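PDB 2I7G: monooxygenase from Agrobacterium tumefaciens, which probably catalyses flavin-dependent oxidation by molecular oxygen, as a TIM-barrel member of the luciferase-like monooxygenase family. Local coordinates for residues B[254-259]-B[305-310]; B[258-263]-B[348-353]; B[27-32]-B[69-74]. All coordinates share one frame; numbering follows the deposited sequence. Where two conformers were deposited one is given.

Contact 1: B[254-259]-B[305-310]; sequences INVHGF and NLFLGE
V256 and F307 carry the centre of this contact, their side chains crossing at about a right angle where the short strand 307-309 lies parallel to strand 252-260. Both methyls of the isopropyl group meet the CD2-CE2 part of the phenyl ring obliquely: V256 CG2 comes within 3.6 Å of F307 CD2, while CG1 reaches towards CE2. The first torsion of F307, with CG anti to the carbonyl carbon (chi1 -79°), swings the ring over to V256. The H257 carbonyl oxygen lies at the ring edge. Farther back on the strand, I254 CD1 approaches F307 CZ more loosely. Beyond the two segments, K317 makes a cation-pi contact with the same ring and F330 meets it obliquely.

The backbones are sewn together by three bonds. F307 N donates to H257 O at 3.0 Å, nearly straight (166°); F259 N turns back to F307 O along a more bent path; and G309 N reaches F259 O at 3.1 Å. Where the strands draw closest, the absence of a side chain lets G258 CA come to 3.1 Å from F307 O, a weak CA-H...O contact. On the other face F259 CB and L308 CD1 meet at 4.1 Å, whereas the F259 ring swings away towards M339 and helix 264-272. Ahead of the paired residues a water takes over, accepting from H257 N and donating to N305 O. R286 holds the polar ends of both H257 and N305.

Such pairing adds a short strand to the barrel's parallel sheet: buried backbone polar groups are satisfied by direct bonds where the strands run together and by one water where they part, leaving the hydrocarbon groups to pack on both faces of the pairing.

Contact 2: B[258-263]-B[348-353]; sequences GFIADT and IELYGT
I260, the last residue of strand 252-260, meets L350 and Y351 of helix 341-363, and its two branches divide the work. Its CB directs the side chain at the helix and there splits. The short branch, CG2, lies anti to the backbone N and packs 3.7 Å from L350 CB, the two side chains sliding past each other in opposite directions. The longer branch sets out through CG1, anti to the carbonyl carbon (chi1 -60°), and stays extended, which carries CD1 to the root of the tyrosine. There I260 CD1 touches Y351 CB at 3.6 Å and lies nearly as close to CG and CD1 of the ring, coming at it obliquely and crossing the side chain at about a right angle.

L350 answers in the other direction. Its CD1 methyl rests 3.5 Å from A261 C, against the peptide that leads into D262, and the D262 carboxylate passes across the leucine's end, with OD1 4.1 Å from L350 CD2. That carboxylate is itself held by R346, one turn earlier on the helix, through a salt bridge that lies outside the two segments. Y351, by contrast, sends its ring on past I260, between strands 23-28 and 329-333, until OH bonds to G25 O.

Here a barrel strand and an outer helix are joined by van der Waals contact, mostly between carbons, for no hydrogen bond crosses between the two segments. Hydrophobic burial therefore carries the contact, while the polar ends of D262 and Y351, each bonded to a residue beyond it, probably help to fix its position.

Contact 3: B[27-32]-B[69-74]; sequences YTFADV and GEHHRP
F29 and H71 meet at the C-terminal ends of neighbouring strands of the TIM barrel, where loops following strands 23-28 and 65-68 run side by side. CG of H71 lies anti to its carbonyl carbon (chi1 -67°), which brings the imidazole across to F29, and one atom is presented to the phenyl ring: H71 NE2 stands 3.2 Å above the plane of the F29 ring, over its centre. The ring planes are inclined at 48°. G69, with no side chain, lets its CA come up to F29 CD1, 3.9 Å away.

The next layer is backbone. G69 N donates to T28 O at 3.0 Å, extending the strand pairing by one bond into the loops and setting F29 beside G69. A water lies within hydrogen-bonding reach of both F29 O and G69 O. At the end of strand 23-28, T28 OG1 accepts from A30 N in an ST turn and also bonds to A335 O, which steadies the bend just after the strand. On the second loop, Y76 meets the H71 ring and probably helps to position it.

Farther out, E70 points away from F29, and H72 lies farther along the loop. H72 NE2 donates to E70 OE2 at 2.7 Å, using the oxygen's anti lone pair, and R111 of the second subunit forms a salt bridge with the same carboxylate. Q114 of that subunit bonds to H72 ND1, tying this loop to the dimer interface. At the far end the two loops touch once more, where V32 CG2 lies 3.4 Å from P74 O.

The three contacts show how one parallel barrel sheet is joined to different surroundings. Contacts 1 and 2 share G258 and F259, with centres 11 Å apart: strand 252-260 gains a neighbour in one and meets an outer helix in the other. Between them G309 O and A261 N, 3.3 Å apart, probably form a hydrogen bond. Contact 3 lies 19 Å from contact 1 between centres, yet Y27 OH packs 3.6 Å from N255 CB. Contacts 2 and 3 do not touch, their nearest atoms being about 7 Å apart. In TIM barrels the active site lies at the C-terminal strand ends, where contact 3 sits; a sulfate beside N305, probably from the crystallisation liquor, may mark a pocket.

Contact 1: B[254-259]-B[305-310]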
ATOM      1  N   ILE B 254       6.495 -21.510 -13.748  1.00 22.35           N
ATOM      2  CA  ILE B 254       5.154 -21.882 -14.211  1.00 23.96           C
ATOM      3  C   ILE B 254       4.145 -21.583 -13.103  1.00 23.69           C
ATOM      4  O   ILE B 254       4.413 -21.817 -11.906  1.00 24.60           O
ATOM      5  CB  ILE B 254       5.056 -23.329 -14.747  1.00 23.66           C
ATOM      6  CG1 ILE B 254       5.257 -24.367 -13.618  1.00 24.16           C
ATOM      7  CG2 ILE B 254       6.033 -23.536 -15.980  1.00 22.48           C
ATOM      8  CD1 ILE B 254       5.123 -25.847 -14.084  1.00 23.90           C
ATOM      9  N   ASN B 255       3.000 -21.039 -13.505  1.00 23.65           N
ATOM     10  CA  ASN B 255       1.951 -20.622 -12.578  1.00 23.13           C
ATOM     11  C   ASN B 255       0.744 -21.511 -12.898  1.00 23.72           C
ATOM     12  O   ASN B 255       0.221 -21.448 -13.994  1.00 23.42           O
ATOM     13  CB  ASN B 255       1.557 -19.175 -12.852  1.00 23.11           C
ATOM     14  CG  ASN B 255       2.647 -18.173 -12.512  1.00 27.12           C
ATOM     15  OD1 ASN B 255       3.752 -18.520 -12.115  1.00 29.30           O
ATOM     16  ND2 ASN B 255       2.317 -16.892 -12.704  1.00 26.62           N
ATOM     17  N   VAL B 256       0.338 -22.343 -11.948  1.00 22.47           N
ATOM     18  CA  VAL B 256      -0.670 -23.358 -12.213  1.00 22.90           C
ATOM     19  C   VAL B 256      -1.760 -23.338 -11.128  1.00 23.39           C
ATOM     20  O   VAL B 256      -1.537 -22.847  -9.996  1.00 24.88           O
ATOM     21  CB  VAL B 256      -0.022 -24.779 -12.253  1.00 23.41           C
ATOM     22  CG1 VAL B 256       1.138 -24.798 -13.226  1.00 22.55           C
ATOM     23  CG2 VAL B 256       0.462 -25.248 -10.852  1.00 24.47           C
ATOM     24  N   HIS B 257      -2.901 -23.924 -11.471  1.00 22.37           N
ATOM     25  CA  HIS B 257      -3.961 -24.133 -10.500  1.00 23.75           C
ATOM     26  C   HIS B 257      -3.857 -25.532  -9.941  1.00 23.55           C
ATOM     27  O   HIS B 257      -3.392 -26.447 -10.623  1.00 22.19           O
ATOM     28  CB  HIS B 257      -5.320 -23.917 -11.145  1.00 24.00           C
ATOM     29  CG  HIS B 257      -5.518 -22.511 -11.614  1.00 28.62           C
ATOM     30  ND1 HIS B 257      -5.588 -22.172 -12.950  1.00 34.89           N
ATOM     31  CD2 HIS B 257      -5.587 -21.345 -10.928  1.00 33.67           C
ATOM     32  CE1 HIS B 257      -5.729 -20.859 -13.063  1.00 32.79           C
ATOM     33  NE2 HIS B 257      -5.752 -20.338 -11.852  1.00 32.86           N
ATOM     34  N   GLY B 258      -4.325 -25.699  -8.709  1.00 23.33           N
ATOM     35  CA  GLY B 258      -4.336 -27.045  -8.128  1.00 23.88           C
ATOM     36  C   GLY B 258      -4.670 -27.041  -6.654  1.00 24.86           C
ATOM     37  O   GLY B 258      -5.168 -26.043  -6.104  1.00 24.33           O
ATOM     38  N   PHE B 259      -4.449 -28.185  -6.012  1.00 23.25           N
ATOM     39  CA  PHE B 259      -4.805 -28.276  -4.599  1.00 22.75           C
ATOM     40  C   PHE B 259      -4.147 -29.524  -4.009  1.00 22.59           C
ATOM     41  O   PHE B 259      -3.991 -30.532  -4.702  1.00 22.77           O
ATOM     42  CB  PHE B 259      -6.334 -28.335  -4.456  1.00 22.69           C
ATOM     43  CG  PHE B 259      -6.816 -28.352  -3.029  1.00 23.10           C
ATOM     44  CD1 PHE B 259      -6.438 -27.348  -2.118  1.00 29.64           C
ATOM     45  CD2 PHE B 259      -7.655 -29.380  -2.593  1.00 26.40           C
ATOM     46  CE1 PHE B 259      -6.886 -27.386  -0.781  1.00 27.62           C
ATOM     47  CE2 PHE B 259      -8.119 -29.416  -1.238  1.00 25.08           C
ATOM     48  CZ  PHE B 259      -7.714 -28.439  -0.349  1.00 26.07           C
ATOM     49  N   ASN B 305      -3.149 -30.031 -16.773  1.00 23.95           N
ATOM     50  CA  ASN B 305      -2.673 -28.755 -16.252  1.00 24.71           C
ATOM     51  C   ASN B 305      -2.981 -28.495 -14.757  1.00 23.94           C
ATOM     52  O   ASN B 305      -2.428 -27.552 -14.155  1.00 24.15           O
ATOM     53  CB  ASN B 305      -3.238 -27.623 -17.107  1.00 25.77           C
ATOM     54  CG  ASN B 305      -4.733 -27.614 -17.077  1.00 28.20           C
ATOM     55  OD1 ASN B 305      -5.310 -27.097 -16.173  1.00 30.21           O
ATOM     56  ND2 ASN B 305      -5.367 -28.272 -18.063  1.00 32.77           N
ATOM     57  N   LEU B 306      -3.826 -29.325 -14.140  1.00 23.94           N
ATOM     58  CA  LEU B 306      -4.166 -29.132 -12.711  1.00 23.24           C
ATOM     59  C   LEU B 306      -3.240 -29.975 -11.830  1.00 24.40           C
ATOM     60  O   LEU B 306      -3.164 -31.210 -12.004  1.00 24.35           O
ATOM     61  CB  LEU B 306      -5.618 -29.523 -12.435  1.00 24.92           C
ATOM     62  CG  LEU B 306      -6.686 -28.636 -13.113  1.00 25.89           C
ATOM     63  CD1 LEU B 306      -8.104 -29.120 -12.702  1.00 25.81           C
ATOM     64  CD2 LEU B 306      -6.472 -27.158 -12.700  1.00 25.39           C
ATOM     65  N   PHE B 307      -2.518 -29.305 -10.919  1.00 23.41           N
ATOM     66  CA  PHE B 307      -1.531 -29.953 -10.035  1.00 22.96           C
ATOM     67  C   PHE B 307      -2.274 -30.280  -8.739  1.00 23.80           C
ATOM     68  O   PHE B 307      -2.374 -29.450  -7.810  1.00 22.15           O
ATOM     69  CB  PHE B 307      -0.324 -29.022  -9.834  1.00 23.71           C
ATOM     70  CG  PHE B 307       0.616 -29.051 -10.997  1.00 23.81           C
ATOM     71  CD1 PHE B 307       1.898 -29.564 -10.876  1.00 25.01           C
ATOM     72  CD2 PHE B 307       0.189 -28.549 -12.242  1.00 22.10           C
ATOM     73  CE1 PHE B 307       2.737 -29.591 -11.967  1.00 24.45           C
ATOM     74  CE2 PHE B 307       1.023 -28.585 -13.360  1.00 23.73           C
ATOM     75  CZ  PHE B 307       2.294 -29.112 -13.219  1.00 23.76           C
ATOM     76  N   LEU B 308      -2.842 -31.486  -8.704  1.00 23.51           N
ATOM     77  CA  LEU B 308      -3.854 -31.784  -7.675  1.00 23.46           C
ATOM     78  C   LEU B 308      -3.764 -33.225  -7.142  1.00 23.92           C
ATOM     79  O   LEU B 308      -3.715 -34.190  -7.926  1.00 23.18           O
ATOM     80  CB  LEU B 308      -5.229 -31.563  -8.258  1.00 24.61           C
ATOM     81  CG  LEU B 308      -6.396 -31.669  -7.287  1.00 25.72           C
ATOM     82  CD1 LEU B 308      -7.455 -30.674  -7.658  1.00 30.32           C
ATOM     83  CD2 LEU B 308      -6.976 -33.116  -7.268  1.00 24.69           C
ATOM     84  N   GLY B 309      -3.803 -33.365  -5.818  1.00 21.77           N
ATOM     85  CA  GLY B 309      -3.807 -34.709  -5.226  1.00 22.36           C
ATOM     86  C   GLY B 309      -3.159 -34.751  -3.870  1.00 22.64           C
ATOM     87  O   GLY B 309      -2.917 -33.703  -3.233  1.00 22.50           O
ATOM     88  N   GLU B 310      -2.879 -35.979  -3.410  1.00 22.96           N
ATOM     89  CA  GLU B 310      -2.103 -36.149  -2.172  1.00 23.49           C
ATOM     90  C   GLU B 310      -0.660 -35.609  -2.392  1.00 22.81           C
ATOM     91  O   GLU B 310      -0.250 -35.361  -3.545  1.00 22.82           O
ATOM     92  CB  GLU B 310      -2.059 -37.623  -1.732  1.00 23.91           C
ATOM     93  CG  GLU B 310      -1.288 -38.513  -2.711  1.00 24.18           C
ATOM     94  CD  GLU B 310      -1.078 -39.943  -2.154  1.00 29.11           C
ATOM     95  OE1 GLU B 310      -1.845 -40.333  -1.238  1.00 35.02           O
ATOM     96  OE2 GLU B 310      -0.166 -40.651  -2.649  1.00 34.71           O
TER
HETATM   97  O   HOH W   1      -3.270 -24.915 -14.124  1.00 21.11           O

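Contact 2: B[258-263]-B[348-353]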
ATOM      1  N   GLY B 258      -4.325 -25.699  -8.709  1.00 23.33           N
ATOM      2  CA  GLY B 258      -4.336 -27.045  -8.128  1.00 23.88           C
ATOM      3  C   GLY B 258      -4.670 -27.041  -6.654  1.00 24.86           C
ATOM      4  O   GLY B 258      -5.168 -26.043  -6.104  1.00 24.33           O
ATOM      5  N   PHE B 259      -4.449 -28.185  -6.012  1.00 23.25           N
ATOM      6  CA  PHE B 259      -4.805 -28.276  -4.599  1.00 22.75           C
ATOM      7  C   PHE B 259      -4.147 -29.524  -4.009  1.00 22.59           C
ATOM      8  O   PHE B 259      -3.991 -30.532  -4.702  1.00 22.77           O
ATOM      9  CB  PHE B 259      -6.334 -28.335  -4.456  1.00 22.69           C
ATOM     10  CG  PHE B 259      -6.816 -28.352  -3.029  1.00 23.10           C
ATOM     11  CD1 PHE B 259      -6.438 -27.348  -2.118  1.00 29.64           C
ATOM     12  CD2 PHE B 259      -7.655 -29.380  -2.593  1.00 26.40           C
ATOM     13  CE1 PHE B 259      -6.886 -27.386  -0.781  1.00 27.62           C
ATOM     14  CE2 PHE B 259      -8.119 -29.416  -1.238  1.00 25.08           C
ATOM     15  CZ  PHE B 259      -7.714 -28.439  -0.349  1.00 26.07           C
ATOM     16  N   ILE B 260      -3.721 -29.414  -2.750  1.00 22.09           N
ATOM     17  CA  ILE B 260      -3.092 -30.553  -2.053  1.00 22.00           C
ATOM     18  C   ILE B 260      -3.956 -30.920  -0.841  1.00 22.29           C
ATOM     19  O   ILE B 260      -4.405 -30.031  -0.095  1.00 22.08           O
ATOM     20  CB  ILE B 260      -1.651 -30.191  -1.616  1.00 23.36           C
ATOM     21  CG1 ILE B 260      -0.773 -29.841  -2.843  1.00 23.42           C
ATOM     22  CG2 ILE B 260      -1.044 -31.319  -0.782  1.00 23.18           C
ATOM     23  CD1 ILE B 260       0.388 -28.916  -2.538  1.00 24.51           C
ATOM     24  N   ALA B 261      -4.199 -32.215  -0.633  1.00 21.25           N
ATOM     25  CA  ALA B 261      -4.939 -32.645   0.551  1.00 22.25           C
ATOM     26  C   ALA B 261      -4.371 -33.979   1.003  1.00 21.47           C
ATOM     27  O   ALA B 261      -3.412 -34.488   0.406  1.00 21.82           O
ATOM     28  CB  ALA B 261      -6.485 -32.773   0.268  1.00 21.90           C
ATOM     29  N   ASP B 262      -4.948 -34.531   2.059  1.00 20.58           N
ATOM     30  CA  ASP B 262      -4.358 -35.708   2.679  1.00 20.47           C
ATOM     31  C   ASP B 262      -4.469 -36.935   1.778  1.00 21.33           C
ATOM     32  O   ASP B 262      -3.678 -37.885   1.933  1.00 22.06           O
ATOM     33  CB  ASP B 262      -5.009 -35.961   4.026  1.00 20.91           C
ATOM     34  CG  ASP B 262      -4.472 -34.995   5.095  1.00 24.74           C
ATOM     35  OD1 ASP B 262      -3.359 -35.275   5.618  1.00 28.83           O
ATOM     36  OD2 ASP B 262      -5.118 -33.951   5.381  1.00 24.90           O
ATOM     37  N   THR B 263      -5.487 -36.943   0.909  1.00 20.53           N
ATOM     38  CA  THR B 263      -5.631 -38.017  -0.085  1.00 20.53           C
ATOM     39  C   THR B 263      -6.004 -37.373  -1.417  1.00 20.30           C
ATOM     40  O   THR B 263      -6.487 -36.215  -1.468  1.00 20.32           O
ATOM     41  CB  THR B 263      -6.720 -39.062   0.242  1.00 21.13           C
ATOM     42  OG1 THR B 263      -8.018 -38.471   0.084  1.00 22.40           O
ATOM     43  CG2 THR B 263      -6.583 -39.656   1.701  1.00 19.46           C
ATOM     44  N   ILE B 348      -1.752 -25.784   2.592  1.00 21.25           N
ATOM     45  CA  ILE B 348      -0.499 -25.029   2.715  1.00 22.15           C
ATOM     46  C   ILE B 348       0.491 -25.790   3.608  1.00 21.77           C
ATOM     47  O   ILE B 348       1.705 -25.930   3.284  1.00 21.92           O
ATOM     48  CB  ILE B 348      -0.744 -23.622   3.267  1.00 22.34           C
ATOM     49  CG1 ILE B 348      -1.407 -22.732   2.183  1.00 23.52           C
ATOM     50  CG2 ILE B 348       0.589 -22.952   3.646  1.00 22.03           C
ATOM     51  CD1 ILE B 348      -1.990 -21.420   2.760  1.00 22.40           C
ATOM     52  N   GLU B 349      -0.009 -26.283   4.740  0.50 22.72           N
ATOM     53  CA  GLU B 349       0.804 -27.121   5.620  0.50 22.64           C
ATOM     54  C   GLU B 349       1.401 -28.315   4.873  0.50 22.37           C
ATOM     55  O   GLU B 349       2.610 -28.543   4.936  0.50 21.69           O
ATOM     56  CB  GLU B 349       0.004 -27.593   6.841  0.50 23.79           C
ATOM     57  CG  GLU B 349       0.769 -28.628   7.667  0.50 26.76           C
ATOM     58  CD  GLU B 349       0.845 -28.307   9.162  0.50 32.57           C
ATOM     59  OE1 GLU B 349       1.204 -27.160   9.531  0.50 34.57           O
ATOM     60  OE2 GLU B 349       0.593 -29.226   9.971  0.50 33.51           O
ATOM     61  N   LEU B 350       0.561 -29.061   4.157  1.00 21.69           N
ATOM     62  CA  LEU B 350       1.047 -30.224   3.377  1.00 22.57           C
ATOM     63  C   LEU B 350       2.030 -29.823   2.282  1.00 22.16           C
ATOM     64  O   LEU B 350       3.029 -30.521   2.028  1.00 22.58           O
ATOM     65  CB  LEU B 350      -0.126 -31.011   2.796  1.00 23.06           C
ATOM     66  CG  LEU B 350      -0.971 -31.753   3.839  1.00 23.02           C
ATOM     67  CD1 LEU B 350      -2.203 -32.278   3.118  1.00 23.10           C
ATOM     68  CD2 LEU B 350      -0.187 -32.898   4.558  1.00 22.96           C
ATOM     69  N   TYR B 351       1.747 -28.696   1.627  1.00 21.94           N
ATOM     70  CA  TYR B 351       2.643 -28.148   0.599  1.00 22.45           C
ATOM     71  C   TYR B 351       4.063 -27.898   1.179  1.00 22.68           C
ATOM     72  O   TYR B 351       5.069 -28.398   0.634  1.00 24.08           O
ATOM     73  CB  TYR B 351       1.999 -26.876   0.022  1.00 23.62           C
ATOM     74  CG  TYR B 351       2.629 -26.300  -1.228  1.00 22.68           C
ATOM     75  CD1 TYR B 351       3.552 -27.033  -2.003  1.00 23.45           C
ATOM     76  CD2 TYR B 351       2.292 -24.998  -1.636  1.00 23.70           C
ATOM     77  CE1 TYR B 351       4.124 -26.460  -3.177  1.00 22.35           C
ATOM     78  CE2 TYR B 351       2.837 -24.435  -2.816  1.00 21.93           C
ATOM     79  CZ  TYR B 351       3.747 -25.164  -3.565  1.00 23.00           C
ATOM     80  OH  TYR B 351       4.268 -24.610  -4.713  1.00 22.89           O
ATOM     81  N   GLY B 352       4.153 -27.175   2.295  1.00 22.48           N
ATOM     82  CA  GLY B 352       5.469 -26.830   2.863  1.00 23.94           C
ATOM     83  C   GLY B 352       6.158 -28.000   3.532  1.00 24.69           C
ATOM     84  O   GLY B 352       7.392 -28.135   3.451  1.00 24.54           O
ATOM     85  N   THR B 353       5.393 -28.877   4.175  1.00 24.73           N
ATOM     86  CA  THR B 353       6.014 -29.910   5.004  1.00 25.69           C
ATOM     87  C   THR B 353       6.222 -31.255   4.301  1.00 27.02           C
ATOM     88  O   THR B 353       7.082 -32.044   4.732  1.00 27.44           O
ATOM     89  CB  THR B 353       5.275 -30.126   6.349  1.00 26.67           C
ATOM     90  OG1 THR B 353       3.999 -30.747   6.094  1.00 27.76           O
ATOM     91  CG2 THR B 353       5.099 -28.779   7.067  1.00 23.83           C
TER

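Contact 3: B[27-32]-B[69-74]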
ATOM      1  N   TYR B  27       0.146 -18.526  -5.040  1.00 21.24           N
ATOM      2  CA  TYR B  27      -0.471 -17.210  -5.369  1.00 23.41           C
ATOM      3  C   TYR B  27      -1.976 -17.278  -5.254  1.00 23.06           C
ATOM      4  O   TYR B  27      -2.546 -18.369  -5.360  1.00 23.45           O
ATOM      5  CB  TYR B  27       0.007 -16.640  -6.702  1.00 23.74           C
ATOM      6  CG  TYR B  27      -0.476 -17.336  -7.958  1.00 24.32           C
ATOM      7  CD1 TYR B  27      -1.339 -16.678  -8.850  1.00 26.70           C
ATOM      8  CD2 TYR B  27      -0.065 -18.640  -8.267  1.00 24.75           C
ATOM      9  CE1 TYR B  27      -1.762 -17.299 -10.021  1.00 26.51           C
ATOM     10  CE2 TYR B  27      -0.512 -19.284  -9.434  1.00 26.37           C
ATOM     11  CZ  TYR B  27      -1.368 -18.603 -10.293  1.00 26.97           C
ATOM     12  OH  TYR B  27      -1.793 -19.226 -11.446  1.00 27.64           O
ATOM     13  N   THR B  28      -2.635 -16.134  -5.058  1.00 22.59           N
ATOM     14  CA  THR B  28      -4.102 -16.120  -4.970  1.00 24.43           C
ATOM     15  C   THR B  28      -4.578 -14.738  -5.406  1.00 23.05           C
ATOM     16  O   THR B  28      -3.781 -13.760  -5.389  1.00 22.33           O
ATOM     17  CB  THR B  28      -4.614 -16.509  -3.548  1.00 24.79           C
ATOM     18  OG1 THR B  28      -6.061 -16.497  -3.484  1.00 25.74           O
ATOM     19  CG2 THR B  28      -4.086 -15.530  -2.495  1.00 26.23           C
ATOM     20  N   PHE B  29      -5.871 -14.680  -5.737  1.00 22.81           N
ATOM     21  CA  PHE B  29      -6.556 -13.453  -6.062  1.00 23.72           C
ATOM     22  C   PHE B  29      -7.418 -12.963  -4.901  1.00 24.91           C
ATOM     23  O   PHE B  29      -7.992 -11.847  -4.986  1.00 25.71           O
ATOM     24  CB  PHE B  29      -7.441 -13.643  -7.316  1.00 24.01           C
ATOM     25  CG  PHE B  29      -6.671 -14.044  -8.560  1.00 23.65           C
ATOM     26  CD1 PHE B  29      -5.298 -13.812  -8.663  1.00 25.07           C
ATOM     27  CD2 PHE B  29      -7.336 -14.643  -9.633  1.00 26.81           C
ATOM     28  CE1 PHE B  29      -4.584 -14.149  -9.827  1.00 24.85           C
ATOM     29  CE2 PHE B  29      -6.659 -15.003 -10.784  1.00 28.03           C
ATOM     30  CZ  PHE B  29      -5.266 -14.775 -10.897  1.00 26.21           C
ATOM     31  N   ALA B  30      -7.504 -13.795  -3.843  1.00 23.56           N
ATOM     32  CA  ALA B  30      -8.253 -13.464  -2.633  1.00 24.66           C
ATOM     33  C   ALA B  30      -9.726 -13.227  -2.998  1.00 23.94           C
ATOM     34  O   ALA B  30     -10.294 -12.153  -2.761  1.00 23.55           O
ATOM     35  CB  ALA B  30      -7.636 -12.231  -1.937  1.00 23.61           C
ATOM     36  N   ASP B  31     -10.328 -14.268  -3.568  1.00 23.80           N
ATOM     37  CA  ASP B  31     -11.768 -14.344  -3.888  1.00 24.92           C
ATOM     38  C   ASP B  31     -12.605 -14.170  -2.627  1.00 24.33           C
ATOM     39  O   ASP B  31     -12.254 -14.662  -1.555  1.00 23.97           O
ATOM     40  CB  ASP B  31     -12.064 -15.730  -4.501  1.00 26.02           C
ATOM     41  CG  ASP B  31     -11.045 -16.137  -5.600  1.00 29.68           C
ATOM     42  OD1 ASP B  31     -11.483 -16.657  -6.648  1.00 32.87           O
ATOM     43  OD2 ASP B  31      -9.815 -15.928  -5.448  1.00 36.54           O
ATOM     44  N   VAL B  32     -13.727 -13.481  -2.784  1.00 24.04           N
ATOM     45  CA  VAL B  32     -14.750 -13.375  -1.766  1.00 25.06           C
ATOM     46  C   VAL B  32     -16.133 -13.763  -2.332  1.00 25.59           C
ATOM     47  O   VAL B  32     -16.356 -13.825  -3.559  1.00 24.65           O
ATOM     48  CB  VAL B  32     -14.809 -11.941  -1.135  1.00 24.58           C
ATOM     49  CG1 VAL B  32     -13.450 -11.617  -0.461  1.00 26.08           C
ATOM     50  CG2 VAL B  32     -15.153 -10.868  -2.188  1.00 24.91           C
ATOM     51  N   GLY B  69      -2.711 -11.283  -6.661  1.00 23.05           N
ATOM     52  CA  GLY B  69      -3.098 -10.670  -7.936  1.00 24.66           C
ATOM     53  C   GLY B  69      -4.034  -9.496  -7.772  1.00 26.43           C
ATOM     54  O   GLY B  69      -4.786  -9.403  -6.795  1.00 29.16           O
ATOM     55  N   GLU B  70      -3.955  -8.572  -8.731  1.00 25.24           N
ATOM     56  CA  GLU B  70      -4.801  -7.371  -8.739  1.00 23.82           C
ATOM     57  C   GLU B  70      -6.064  -7.621  -9.555  1.00 23.88           C
ATOM     58  O   GLU B  70      -5.977  -7.993 -10.723  1.00 23.24           O
ATOM     59  CB  GLU B  70      -4.024  -6.234  -9.428  1.00 23.41           C
ATOM     60  CG  GLU B  70      -4.813  -4.909  -9.560  1.00 22.63           C
ATOM     61  CD  GLU B  70      -4.101  -3.842 -10.407  1.00 24.39           C
ATOM     62  OE1 GLU B  70      -2.912  -4.043 -10.807  1.00 24.47           O
ATOM     63  OE2 GLU B  70      -4.764  -2.818 -10.678  1.00 25.58           O
ATOM     64  N   HIS B  71      -7.222  -7.387  -8.951  1.00 23.33           N
ATOM     65  CA  HIS B  71      -8.531  -7.419  -9.648  1.00 23.65           C
ATOM     66  C   HIS B  71      -9.436  -6.267  -9.220  1.00 24.64           C
ATOM     67  O   HIS B  71      -9.218  -5.685  -8.160  1.00 22.85           O
ATOM     68  CB  HIS B  71      -9.236  -8.760  -9.427  1.00 24.15           C
ATOM     69  CG  HIS B  71      -8.512  -9.896 -10.087  1.00 23.99           C
ATOM     70  ND1 HIS B  71      -8.846 -10.376 -11.345  1.00 30.40           N
ATOM     71  CD2 HIS B  71      -7.424 -10.592  -9.692  1.00 24.44           C
ATOM     72  CE1 HIS B  71      -7.983 -11.322 -11.687  1.00 27.78           C
ATOM     73  NE2 HIS B  71      -7.117 -11.477 -10.701  1.00 30.55           N
ATOM     74  N   HIS B  72     -10.440  -5.940 -10.067  1.00 23.52           N
ATOM     75  CA  HIS B  72     -11.338  -4.805  -9.849  1.00 24.22           C
ATOM     76  C   HIS B  72     -12.790  -5.263 -10.025  1.00 25.57           C
ATOM     77  O   HIS B  72     -13.487  -4.865 -10.976  1.00 25.85           O
ATOM     78  CB  HIS B  72     -10.959  -3.658 -10.801  1.00 24.38           C
ATOM     79  CG  HIS B  72      -9.588  -3.132 -10.533  1.00 23.78           C
ATOM     80  ND1 HIS B  72      -9.348  -2.140  -9.606  1.00 25.51           N
ATOM     81  CD2 HIS B  72      -8.374  -3.489 -11.027  1.00 23.67           C
ATOM     82  CE1 HIS B  72      -8.051  -1.889  -9.557  1.00 23.88           C
ATOM     83  NE2 HIS B  72      -7.435  -2.711 -10.397  1.00 23.59           N
ATOM     84  N   ARG B  73     -13.245  -6.105  -9.099  1.00 25.42           N
ATOM     85  CA  ARG B  73     -14.557  -6.753  -9.222  1.00 26.11           C
ATOM     86  C   ARG B  73     -15.087  -7.086  -7.834  1.00 25.95           C
ATOM     87  O   ARG B  73     -14.302  -7.282  -6.901  1.00 25.45           O
ATOM     88  CB  ARG B  73     -14.401  -8.043 -10.023  1.00 26.81           C
ATOM     89  CG  ARG B  73     -14.527  -7.834 -11.482  1.00 33.15           C
ATOM     90  CD  ARG B  73     -14.244  -9.094 -12.258  1.00 40.02           C
ATOM     91  NE  ARG B  73     -14.727 -10.316 -11.618  1.00 43.83           N
ATOM     92  CZ  ARG B  73     -15.081 -11.390 -12.306  1.00 48.78           C
ATOM     93  NH1 ARG B  73     -15.034 -11.350 -13.634  1.00 49.79           N
ATOM     94  NH2 ARG B  73     -15.481 -12.493 -11.682  1.00 50.33           N
ATOM     95  N   PRO B  74     -16.417  -7.158  -7.684  1.00 26.60           N
ATOM     96  CA  PRO B  74     -16.937  -7.405  -6.341  1.00 26.60           C
ATOM     97  C   PRO B  74     -16.508  -8.741  -5.760  1.00 26.91           C
ATOM     98  O   PRO B  74     -16.542  -8.894  -4.553  1.00 28.55           O
ATOM     99  CB  PRO B  74     -18.484  -7.344  -6.514  1.00 27.45           C
ATOM    100  CG  PRO B  74     -18.728  -7.452  -7.977  1.00 28.13           C
ATOM    101  CD  PRO B  74     -17.483  -6.978  -8.694  1.00 27.09           C
TER
HETATM  102  O   HOH W   2      -7.511  -9.982  -6.709  1.00 26.58           O